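Long-range contacts in hypothetical protein, similar to alpha-acetolactate decarboxylase (Staphylococcus aureus subsp. aureus, PDB 1XV2), which probably decarboxylates alpha-acetolactate to acetoin, using a bound zinc ion: residues I154-G160 against H176-D182; N6-G12 against F205-H211; E23-N29 against K69-P75. All coordinates share one frame; numbering follows the deposited sequence.

Contact 1: I154-G160 against H176-D182; sequences IRGAIVG and HIHFADD. With ZN (zinc ion), chain E.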
loop_
_atom_site.group_PDB
_atom_site.type_symbol
_atom_site.label_atom_id
_atom_site.label_comp_id
_atom_site.label_asym_id
_atom_site.label_seq_id
_atom_site.Cartn_x
_atom_site.Cartn_y
_atom_site.Cartn_z
ATOM N N ILE A 154 35.790 -2.183 1.485
ATOM C CA ILE A 154 35.371 -1.792 0.150
ATOM C C ILE A 154 34.638 -0.457 0.220
ATOM O O ILE A 154 33.931 -0.171 1.190
ATOM C CB ILE A 154 34.440 -2.873 -0.453
ATOM C CG1 ILE A 154 34.151 -2.576 -1.922
ATOM C CG2 ILE A 154 33.145 -2.938 0.341
ATOM C CD1 ILE A 154 33.404 -3.697 -2.624
ATOM N N ARG A 155 34.813 0.360 -0.810
ATOM C CA ARG A 155 34.160 1.655 -0.863
ATOM C C ARG A 155 32.997 1.592 -1.854
ATOM O O ARG A 155 33.151 1.134 -2.990
ATOM C CB ARG A 155 35.170 2.729 -1.277
ATOM C CG ARG A 155 34.657 4.152 -1.175
ATOM C CD ARG A 155 35.773 5.140 -1.469
ATOM N NE ARG A 155 35.267 6.492 -1.690
ATOM C CZ ARG A 155 36.010 7.507 -2.123
ATOM N NH1 ARG A 155 37.300 7.325 -2.380
ATOM N NH2 ARG A 155 35.462 8.702 -2.306
ATOM N N GLY A 156 31.827 2.037 -1.408
ATOM C CA GLY A 156 30.656 2.014 -2.262
ATOM C C GLY A 156 29.465 2.671 -1.598
ATOM O O GLY A 156 29.616 3.445 -0.651
ATOM N N ALA A 157 28.272 2.356 -2.088
ATOM C CA ALA A 157 27.064 2.941 -1.535
ATOM C C ALA A 157 25.949 1.926 -1.376
ATOM O O ALA A 157 25.754 1.053 -2.224
ATOM C CB ALA A 157 26.590 4.088 -2.424
ATOM N N ILE A 158 25.229 2.047 -0.268
ATOM C CA ILE A 158 24.090 1.191 0.014
ATOM C C ILE A 158 22.874 2.084 -0.166
ATOM O O ILE A 158 22.860 3.215 0.313
ATOM C CB ILE A 158 24.064 0.695 1.478
ATOM C CG1 ILE A 158 25.185 -0.315 1.732
ATOM C CG2 ILE A 158 22.699 0.093 1.788
ATOM C CD1 ILE A 158 25.219 -0.831 3.162
ATOM N N VAL A 159 21.863 1.584 -0.861
ATOM C CA VAL A 159 20.634 2.341 -1.051
ATOM C C VAL A 159 19.498 1.383 -0.756
ATOM O O VAL A 159 19.609 0.180 -0.999
ATOM C CB VAL A 159 20.491 2.894 -2.498
ATOM C CG1 VAL A 159 21.665 3.802 -2.824
ATOM C CG2 VAL A 159 20.393 1.754 -3.499
ATOM N N GLY A 160 18.412 1.909 -0.210
ATOM C CA GLY A 160 17.286 1.060 0.107
ATOM C C GLY A 160 16.128 1.817 0.706
ATOM O O GLY A 160 16.103 3.050 0.704
ATOM N N HIS A 176 15.283 -2.739 3.365
ATOM C CA HIS A 176 15.550 -3.503 2.157
ATOM C C HIS A 176 16.593 -2.656 1.447
ATOM O O HIS A 176 16.295 -1.560 0.969
ATOM C CB HIS A 176 14.289 -3.657 1.304
ATOM C CG HIS A 176 14.485 -4.513 0.090
ATOM N ND1 HIS A 176 13.450 -4.873 -0.745
ATOM C CD2 HIS A 176 15.604 -5.065 -0.438
ATOM C CE1 HIS A 176 13.922 -5.608 -1.736
ATOM N NE2 HIS A 176 15.225 -5.739 -1.573
ATOM N N ILE A 177 17.821 -3.162 1.398
ATOM C CA ILE A 177 18.925 -2.419 0.810
ATOM C C ILE A 177 19.811 -3.204 -0.143
ATOM O O ILE A 177 20.041 -4.401 0.038
ATOM C CB ILE A 177 19.837 -1.861 1.918
ATOM C CG1 ILE A 177 20.183 -2.980 2.905
ATOM C CG2 ILE A 177 19.148 -0.714 2.644
ATOM C CD1 ILE A 177 21.223 -2.598 3.942
ATOM N N HIS A 178 20.317 -2.502 -1.149
ATOM C CA HIS A 178 21.216 -3.084 -2.137
ATOM C C HIS A 178 22.511 -2.286 -2.077
ATOM O O HIS A 178 22.521 -1.153 -1.600
ATOM C CB HIS A 178 20.627 -2.992 -3.548
ATOM C CG HIS A 178 19.519 -3.966 -3.810
ATOM N ND1 HIS A 178 18.921 -4.095 -5.046
ATOM C CD2 HIS A 178 18.904 -4.859 -3.000
ATOM C CE1 HIS A 178 17.987 -5.027 -4.985
ATOM N NE2 HIS A 178 17.956 -5.506 -3.755
ATOM N N PHE A 179 23.593 -2.877 -2.573
ATOM C CA PHE A 179 24.897 -2.228 -2.563
ATOM C C PHE A 179 25.543 -2.213 -3.946
ATOM O O PHE A 179 25.309 -3.100 -4.765
ATOM C CB PHE A 179 25.824 -2.960 -1.585
ATOM C CG PHE A 179 27.228 -2.420 -1.549
ATOM C CD1 PHE A 179 27.525 -1.261 -0.838
ATOM C CD2 PHE A 179 28.254 -3.073 -2.227
ATOM C CE1 PHE A 179 28.830 -0.758 -0.799
ATOM C CE2 PHE A 179 29.561 -2.581 -2.196
ATOM C CZ PHE A 179 29.848 -1.418 -1.478
ATOM N N ALA A 180 26.356 -1.190 -4.188
ATOM C CA ALA A 180 27.100 -1.044 -5.433
ATOM C C ALA A 180 28.414 -0.365 -5.065
ATOM O O ALA A 180 28.417 0.729 -4.497
ATOM C CB ALA A 180 26.324 -0.190 -6.445
ATOM N N ASP A 181 29.527 -1.020 -5.376
ATOM C CA ASP A 181 30.833 -0.465 -5.056
ATOM C C ASP A 181 31.235 0.603 -6.070
ATOM O O ASP A 181 30.772 0.596 -7.213
ATOM C CB ASP A 181 31.886 -1.585 -4.984
ATOM C CG ASP A 181 32.359 -2.054 -6.354
ATOM O OD1 ASP A 181 31.558 -2.047 -7.318
ATOM O OD2 ASP A 181 33.544 -2.453 -6.455
ATOM N N ASP A 182 32.081 1.530 -5.629
ATOM C CA ASP A 182 32.558 2.621 -6.471
ATOM C C ASP A 182 33.106 2.134 -7.804
ATOM O O ASP A 182 32.904 2.780 -8.831
ATOM C CB ASP A 182 33.630 3.420 -5.728
ATOM C CG ASP A 182 33.037 4.406 -4.734
ATOM O OD1 ASP A 182 31.966 4.108 -4.158
ATOM O OD2 ASP A 182 33.644 5.477 -4.519
HETATM ZN ZN ZN E . 16.515 -7.023 -2.917
HETATM O O HOH W 1 35.087 0.338 -5.099
HETATM O O HOH W 2 16.801 -8.976 -4.332
HETATM O O HOH W 3 14.678 -8.729 -2.901
HETATM O O HOH W 4 14.988 -7.376 -4.837
#
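Residues 154-160 and 176-181 run antiparallel, 4.5 Å apart at their axes, with Ala157 opposite Ala180 and Val159 opposite His178 as hydrogen-bonded pairs; the Val159 and His178 backbones exchange bonds in both directions, His178 N to Val159 O being 2.8 Å. Asp182 N extends the ladder one step past the strand, to Arg155 O. On one face Phe179 leans over toward the partner strand: with CG anti to the backbone N (chi1 177°), the ring reaches back over Gly156, CZ lying 3.6 Å from Gly156 CA. Its rim takes Ile158 CG1 against CD1 at 3.6 Å and the tip of Ile154, CD1, near CE2. Further along, Ile158 CG2 presses tightly on Ile177 CB at 3.5 Å, and Ile177 CG2 covers Gly160 CA. Phe121, Met124 and Phe193 close over this apolar layer. At the outer end Asp182 OD2 sits over one face of the Arg155 guanidinium, 3.4 Å from NE, so this salt bridge is one of charges alone; Tyr118 OH is hydrogen-bonded to both Arg155 NE and Asp182 OD2. At the other end His176 and His178, two residues apart, put their rings on the same side and both bring NE2 to the zinc ion, 2.3 Å from His176 NE2; His189 and three waters also bind the metal. His178 ND1 is bonded to Val49 O, which fixes the rotation of its ring. The hairpin thus carries two of the three zinc histidines on a strand held by paired backbone bonds, consistent with the metal site of an acetolactate decarboxylase.

Contact 2: N6-G12 against F205-H211; sequences NVLYQHG and FETFQQH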
loop_
_atom_site.group_PDB
_atom_site.type_symbol
_atom_site.label_atom_id
_atom_site.label_comp_id
_atom_site.label_asym_id
_atom_site.label_seq_id
_atom_site.Cartn_x
_atom_site.Cartn_y
_atom_site.Cartn_z
ATOM N N ASN A 6 7.955 14.447 -1.467
ATOM C CA ASN A 6 8.464 13.229 -0.765
ATOM C C ASN A 6 7.598 12.022 -1.095
ATOM O O ASN A 6 6.762 11.607 -0.288
ATOM C CB ASN A 6 8.463 13.453 0.747
ATOM C CG ASN A 6 9.466 14.498 1.180
ATOM O OD1 ASN A 6 9.480 14.918 2.336
ATOM N ND2 ASN A 6 10.320 14.917 0.256
ATOM N N VAL A 7 7.809 11.455 -2.279
ATOM C CA VAL A 7 7.030 10.305 -2.721
ATOM C C VAL A 7 7.877 9.085 -3.030
ATOM O O VAL A 7 8.895 9.177 -3.712
ATOM C CB VAL A 7 6.212 10.639 -3.993
ATOM C CG1 VAL A 7 5.425 9.419 -4.448
ATOM C CG2 VAL A 7 5.275 11.798 -3.717
ATOM N N LEU A 8 7.450 7.939 -2.515
ATOM C CA LEU A 8 8.141 6.684 -2.768
ATOM C C LEU A 8 7.315 5.962 -3.823
ATOM O O LEU A 8 6.129 5.719 -3.624
ATOM C CB LEU A 8 8.215 5.834 -1.499
ATOM C CG LEU A 8 8.694 4.393 -1.694
ATOM C CD1 LEU A 8 10.006 4.383 -2.452
ATOM C CD2 LEU A 8 8.855 3.719 -0.342
ATOM N N TYR A 9 7.942 5.627 -4.942
ATOM C CA TYR A 9 7.251 4.940 -6.026
ATOM C C TYR A 9 7.573 3.455 -6.048
ATOM O O TYR A 9 8.735 3.058 -5.982
ATOM C CB TYR A 9 7.647 5.546 -7.373
ATOM C CG TYR A 9 6.949 4.917 -8.561
ATOM C CD1 TYR A 9 5.674 5.337 -8.949
ATOM C CD2 TYR A 9 7.571 3.916 -9.310
ATOM C CE1 TYR A 9 5.037 4.778 -10.059
ATOM C CE2 TYR A 9 6.945 3.350 -10.420
ATOM C CZ TYR A 9 5.680 3.789 -10.790
ATOM O OH TYR A 9 5.068 3.252 -11.900
ATOM N N GLN A 10 6.541 2.629 -6.148
ATOM C CA GLN A 10 6.755 1.196 -6.201
ATOM C C GLN A 10 5.955 0.564 -7.332
ATOM O O GLN A 10 4.764 0.833 -7.501
ATOM C CB GLN A 10 6.391 0.544 -4.859
ATOM C CG GLN A 10 6.712 -0.946 -4.793
ATOM C CD GLN A 10 6.709 -1.503 -3.373
ATOM O OE1 GLN A 10 7.697 -1.391 -2.645
ATOM N NE2 GLN A 10 5.594 -2.104 -2.976
ATOM N N HIS A 11 6.631 -0.255 -8.127
ATOM C CA HIS A 11 5.984 -0.952 -9.228
ATOM C C HIS A 11 5.894 -2.408 -8.806
ATOM O O HIS A 11 6.916 -3.065 -8.598
ATOM C CB HIS A 11 6.802 -0.841 -10.516
ATOM C CG HIS A 11 6.253 -1.663 -11.640
ATOM N ND1 HIS A 11 5.130 -1.298 -12.353
ATOM C CD2 HIS A 11 6.632 -2.869 -12.127
ATOM C CE1 HIS A 11 4.841 -2.244 -13.228
ATOM N NE2 HIS A 11 5.736 -3.209 -13.110
ATOM N N GLY A 12 4.671 -2.911 -8.678
ATOM C CA GLY A 12 4.495 -4.286 -8.249
ATOM C C GLY A 12 4.747 -4.340 -6.759
ATOM O O GLY A 12 5.001 -3.303 -6.136
ATOM N N PHE A 205 9.062 9.732 3.778
ATOM C CA PHE A 205 8.005 9.867 2.779
ATOM C C PHE A 205 6.624 10.177 3.341
ATOM O O PHE A 205 6.198 9.611 4.346
ATOM C CB PHE A 205 7.934 8.597 1.918
ATOM C CG PHE A 205 9.161 8.367 1.075
ATOM C CD1 PHE A 205 9.524 9.281 0.089
ATOM C CD2 PHE A 205 9.968 7.255 1.288
ATOM C CE1 PHE A 205 10.682 9.090 -0.674
ATOM C CE2 PHE A 205 11.128 7.053 0.530
ATOM C CZ PHE A 205 11.485 7.972 -0.451
ATOM N N GLU A 206 5.929 11.085 2.665
ATOM C CA GLU A 206 4.587 11.494 3.049
ATOM C C GLU A 206 3.592 10.749 2.163
ATOM O O GLU A 206 2.447 10.518 2.548
ATOM C CB GLU A 206 4.433 13.006 2.850
ATOM C CG GLU A 206 3.139 13.595 3.391
ATOM C CD GLU A 206 3.014 15.081 3.098
ATOM O OE1 GLU A 206 4.033 15.796 3.201
ATOM O OE2 GLU A 206 1.898 15.539 2.776
ATOM N N THR A 207 4.047 10.370 0.972
ATOM C CA THR A 207 3.205 9.657 0.020
ATOM C C THR A 207 3.875 8.416 -0.561
ATOM O O THR A 207 5.049 8.440 -0.928
ATOM C CB THR A 207 2.800 10.564 -1.154
ATOM O OG1 THR A 207 2.095 11.704 -0.653
ATOM C CG2 THR A 207 1.901 9.804 -2.131
ATOM N N PHE A 208 3.101 7.339 -0.636
ATOM C CA PHE A 208 3.544 6.060 -1.176
ATOM C C PHE A 208 2.705 5.820 -2.425
ATOM O O PHE A 208 1.486 5.677 -2.339
ATOM C CB PHE A 208 3.287 4.953 -0.152
ATOM C CG PHE A 208 3.585 3.569 -0.654
ATOM C CD1 PHE A 208 4.886 3.183 -0.947
ATOM C CD2 PHE A 208 2.559 2.642 -0.812
ATOM C CE1 PHE A 208 5.161 1.888 -1.391
ATOM C CE2 PHE A 208 2.826 1.348 -1.254
ATOM C CZ PHE A 208 4.127 0.971 -1.543
ATOM N N GLN A 209 3.352 5.785 -3.584
ATOM C CA GLN A 209 2.643 5.574 -4.845
ATOM C C GLN A 209 2.852 4.160 -5.382
ATOM O O GLN A 209 3.932 3.823 -5.871
ATOM C CB GLN A 209 3.114 6.602 -5.876
ATOM C CG GLN A 209 2.345 6.587 -7.184
ATOM C CD GLN A 209 2.784 7.699 -8.115
ATOM O OE1 GLN A 209 2.904 8.846 -7.699
ATOM N NE2 GLN A 209 3.015 7.367 -9.381
ATOM N N GLN A 210 1.810 3.338 -5.287
ATOM C CA GLN A 210 1.868 1.948 -5.741
ATOM C C GLN A 210 1.287 1.782 -7.142
ATOM O O GLN A 210 0.125 2.105 -7.381
ATOM C CB GLN A 210 1.105 1.043 -4.767
ATOM C CG GLN A 210 1.049 -0.422 -5.186
ATOM C CD GLN A 210 2.405 -1.098 -5.141
ATOM O OE1 GLN A 210 2.960 -1.331 -4.066
ATOM N NE2 GLN A 210 2.951 -1.413 -6.311
ATOM N N HIS A 211 2.097 1.260 -8.059
ATOM C CA HIS A 211 1.666 1.057 -9.438
ATOM C C HIS A 211 1.510 -0.428 -9.735
ATOM O O HIS A 211 2.328 -1.245 -9.312
ATOM C CB HIS A 211 2.678 1.692 -10.395
ATOM C CG HIS A 211 2.308 1.571 -11.839
ATOM N ND1 HIS A 211 2.967 0.730 -12.709
ATOM C CD2 HIS A 211 1.346 2.188 -12.568
ATOM C CE1 HIS A 211 2.429 0.833 -13.912
ATOM N NE2 HIS A 211 1.443 1.711 -13.853
#
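The Phe205 ring receives Leu8 CB over the centre of one face, a CH-pi contact 3.6 Å from the centroid, while the carbonyl carbon of Asn6 lies at its edge, in plane. Phe208 meets the amide of Gln10 edge-on, NE2 near the ring plane and the two planes almost perpendicular (89°). On the other side of the sheet, Tyr9 has the Gln209 amide at its rim, NE2 3.4 Å from CE1, and His34 stacks on the ring. The imidazoles of His11 and His211 meet rim to rim, their ND1 atoms 3.0 Å apart in a hydrogen bond that either could donate. Beneath them runs a parallel ladder, Val7 beside Thr207 through His11 beside His211, with Leu8 N to Thr207 O at 2.9 Å. Gln210 bends at chi2 (67°), which brings its amide back over the strand ends: OE1 accepts from Gln10 NE2 on a lone pair at 3.0 Å, and NE2 donates to Gly12 O from above the carbonyl plane. Gln10 NE2 also bonds Val170 O. His11 NE2 is bonded to Thr25 OG1, and His211 NE2 to Glu206 OE2 of the second subunit, whose strand extends the sheet. With both ring nitrogens of each histidine engaged, a relay from Thr25 through His11 and His211 reaches Glu206 of the second subunit across the dimer interface, and the ND1-ND1 bond implies that one ring is protonated at ND1 and the other is not.

Contact 3: E23-N29 against K69-P75; sequences EGTATIN and KGDEKVP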
loop_
_atom_site.group_PDB
_atom_site.type_symbol
_atom_site.label_atom_id
_atom_site.label_comp_id
_atom_site.label_asym_id
_atom_site.label_seq_id
_atom_site.Cartn_x
_atom_site.Cartn_y
_atom_site.Cartn_z
ATOM N N GLU A 23 7.301 -12.145 -14.234
ATOM C CA GLU A 23 7.315 -11.512 -15.551
ATOM C C GLU A 23 7.686 -10.031 -15.467
ATOM O O GLU A 23 7.237 -9.321 -14.570
ATOM C CB GLU A 23 5.948 -11.652 -16.231
ATOM C CG GLU A 23 5.720 -12.992 -16.912
ATOM C CD GLU A 23 4.383 -13.065 -17.633
ATOM O OE1 GLU A 23 4.003 -12.078 -18.299
ATOM O OE2 GLU A 23 3.718 -14.116 -17.546
ATOM N N GLY A 24 8.516 -9.567 -16.397
ATOM C CA GLY A 24 8.891 -8.164 -16.409
ATOM C C GLY A 24 7.666 -7.391 -16.853
ATOM O O GLY A 24 7.106 -7.681 -17.908
ATOM N N THR A 25 7.237 -6.412 -16.063
ATOM C CA THR A 25 6.040 -5.653 -16.408
ATOM C C THR A 25 6.255 -4.155 -16.549
ATOM O O THR A 25 5.335 -3.417 -16.902
ATOM C CB THR A 25 4.944 -5.894 -15.368
ATOM O OG1 THR A 25 5.450 -5.567 -14.067
ATOM C CG2 THR A 25 4.514 -7.349 -15.388
ATOM N N ALA A 26 7.469 -3.705 -16.253
ATOM C CA ALA A 26 7.815 -2.295 -16.372
ATOM C C ALA A 26 9.244 -2.204 -16.897
ATOM O O ALA A 26 10.056 -3.109 -16.693
ATOM C CB ALA A 26 7.695 -1.599 -15.021
ATOM N N THR A 27 9.542 -1.105 -17.573
ATOM C CA THR A 27 10.855 -0.887 -18.156
ATOM C C THR A 27 11.770 -0.088 -17.224
ATOM O O THR A 27 11.296 0.724 -16.430
ATOM C CB THR A 27 10.687 -0.142 -19.503
ATOM O OG1 THR A 27 10.891 -1.060 -20.584
ATOM C CG2 THR A 27 11.639 1.020 -19.613
ATOM N N ILE A 28 13.077 -0.323 -17.319
ATOM C CA ILE A 28 14.036 0.412 -16.495
ATOM C C ILE A 28 13.852 1.909 -16.729
ATOM O O ILE A 28 13.800 2.695 -15.783
ATOM C CB ILE A 28 15.495 0.036 -16.844
ATOM C CG1 ILE A 28 15.837 -1.337 -16.265
ATOM C CG2 ILE A 28 16.454 1.100 -16.309
ATOM C CD1 ILE A 28 15.859 -1.376 -14.740
ATOM N N ASN A 29 13.752 2.292 -18.000
ATOM C CA ASN A 29 13.563 3.688 -18.381
ATOM C C ASN A 29 12.293 4.266 -17.762
ATOM O O ASN A 29 12.276 5.419 -17.329
ATOM C CB ASN A 29 13.490 3.820 -19.910
ATOM C CG ASN A 29 14.844 3.647 -20.583
ATOM O OD1 ASN A 29 14.925 3.495 -21.802
ATOM N ND2 ASN A 29 15.913 3.682 -19.796
ATOM N N LYS A 69 20.814 -0.984 -20.163
ATOM C CA LYS A 69 20.554 -0.166 -21.341
ATOM C C LYS A 69 19.337 0.727 -21.118
ATOM O O LYS A 69 19.320 1.885 -21.543
ATOM C CB LYS A 69 20.320 -1.055 -22.566
ATOM C CG LYS A 69 19.963 -0.281 -23.827
ATOM C CD LYS A 69 19.704 -1.212 -25.004
ATOM C CE LYS A 69 19.301 -0.434 -26.250
ATOM N NZ LYS A 69 19.026 -1.340 -27.398
ATOM N N GLY A 70 18.321 0.182 -20.454
ATOM C CA GLY A 70 17.118 0.949 -20.188
ATOM C C GLY A 70 15.829 0.270 -20.625
ATOM O O GLY A 70 14.761 0.543 -20.080
ATOM N N ASP A 71 15.928 -0.629 -21.597
ATOM C CA ASP A 71 14.756 -1.330 -22.111
ATOM C C ASP A 71 14.459 -2.636 -21.375
ATOM O O ASP A 71 13.457 -3.295 -21.654
ATOM C CB ASP A 71 14.938 -1.614 -23.602
ATOM C CG ASP A 71 16.086 -2.562 -23.876
ATOM O OD1 ASP A 71 17.215 -2.268 -23.431
ATOM O OD2 ASP A 71 15.861 -3.601 -24.535
ATOM N N GLU A 72 15.329 -3.019 -20.445
ATOM C CA GLU A 72 15.114 -4.247 -19.687
ATOM C C GLU A 72 13.838 -4.098 -18.870
ATOM O O GLU A 72 13.500 -2.998 -18.439
ATOM C CB GLU A 72 16.296 -4.530 -18.752
ATOM C CG GLU A 72 17.626 -4.747 -19.461
ATOM C CD GLU A 72 18.357 -3.453 -19.761
ATOM O OE1 GLU A 72 17.748 -2.370 -19.632
ATOM O OE2 GLU A 72 19.550 -3.524 -20.131
ATOM N N LYS A 73 13.130 -5.201 -18.660
ATOM C CA LYS A 73 11.888 -5.163 -17.895
ATOM C C LYS A 73 12.089 -5.613 -16.446
ATOM O O LYS A 73 12.991 -6.395 -16.150
ATOM C CB LYS A 73 10.829 -6.038 -18.577
ATOM C CG LYS A 73 10.329 -5.469 -19.901
ATOM C CD LYS A 73 9.240 -6.330 -20.527
ATOM C CE LYS A 73 9.779 -7.679 -20.987
ATOM N NZ LYS A 73 8.743 -8.490 -21.704
ATOM N N VAL A 74 11.245 -5.108 -15.551
ATOM C CA VAL A 74 11.317 -5.452 -14.131
ATOM C C VAL A 74 9.945 -5.877 -13.607
ATOM O O VAL A 74 8.922 -5.326 -14.002
ATOM C CB VAL A 74 11.818 -4.252 -13.290
ATOM C CG1 VAL A 74 13.175 -3.797 -13.796
ATOM C CG2 VAL A 74 10.821 -3.109 -13.360
ATOM N N PRO A 75 9.910 -6.879 -12.717
ATOM C CA PRO A 75 8.658 -7.377 -12.138
ATOM C C PRO A 75 8.329 -6.693 -10.812
ATOM O O PRO A 75 7.181 -6.709 -10.364
ATOM C CB PRO A 75 8.944 -8.857 -11.959
ATOM C CG PRO A 75 10.368 -8.833 -11.507
ATOM C CD PRO A 75 11.015 -7.815 -12.437
HETATM O O HOH W 5 4.922 -7.103 -11.961
#
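Ile28 packs over the 69-75 turn from CB outward. CB stands 3.4 Å from Gly70 O, CG2 reaches toward Gly70 CA, CG1 runs beside Glu72 O at 3.6 Å, and the tip CD1 meets Val74 CG1 at 3.7 Å, the two side chains crossing at about a right angle. With CG1 anti to the carbonyl carbon (chi1 -76°), the longer branch is laid along the partner backbone and CG2 is left facing Gly70. The same residue is tied by its backbone, Ile28 N donating to Glu72 O, and Asn29 N follows with a bond to a lone pair of Gly70 O at 2.9 Å. Two amides at the start of helix 28-32 are thus taken up by carbonyls of the turn. Glu72 braces that turn from within: its carboxylate accepts Lys69 N on OE2 and Gly70 N on OE1, each by a syn lone pair. Nearer the other end, Thr25 N and Ala26 N both donate to Val74 O, a classic beta bulge, Ala26 N in the carbonyl plane and Thr25 N well above it. Val74 N returns a bond to Ala26 O, and Ala26 CB rests on Val74 CG2. A water joins Thr25 OG1 to Pro75 O, 2.8 Å from the latter, while OG1 also bonds His11 NE2. This two-stranded antiparallel ladder, 26-27 with 73-74, leads straight into helix 28-32, whose Leu31 touches both Ala26 and Val74; Leu42 and Thr41 of strand 37-42 lie against Val74 and Pro75, placing the ladder beside the seven-stranded mixed sheet.

How the contacts relate
From the N terminus, strand 7-11 comes first, and its partner strand 207-211 in contact 2 arrives only about 200 residues later, so contact 2 closes a loop of nearly the whole chain. Contact 3 opens and closes early within that loop, joining the entry to helix 28-32 with the turn before strand 77-80. Contact 1 follows in series, a hairpin in the eight-stranded sheet, also inside the loop of contact 2. Contacts 2 and 3 meet directly through His11 and Thr25. Contact 1 touches neither; its nearest atoms are about 6 Å from contact 2 and about 10 Å from contact 3.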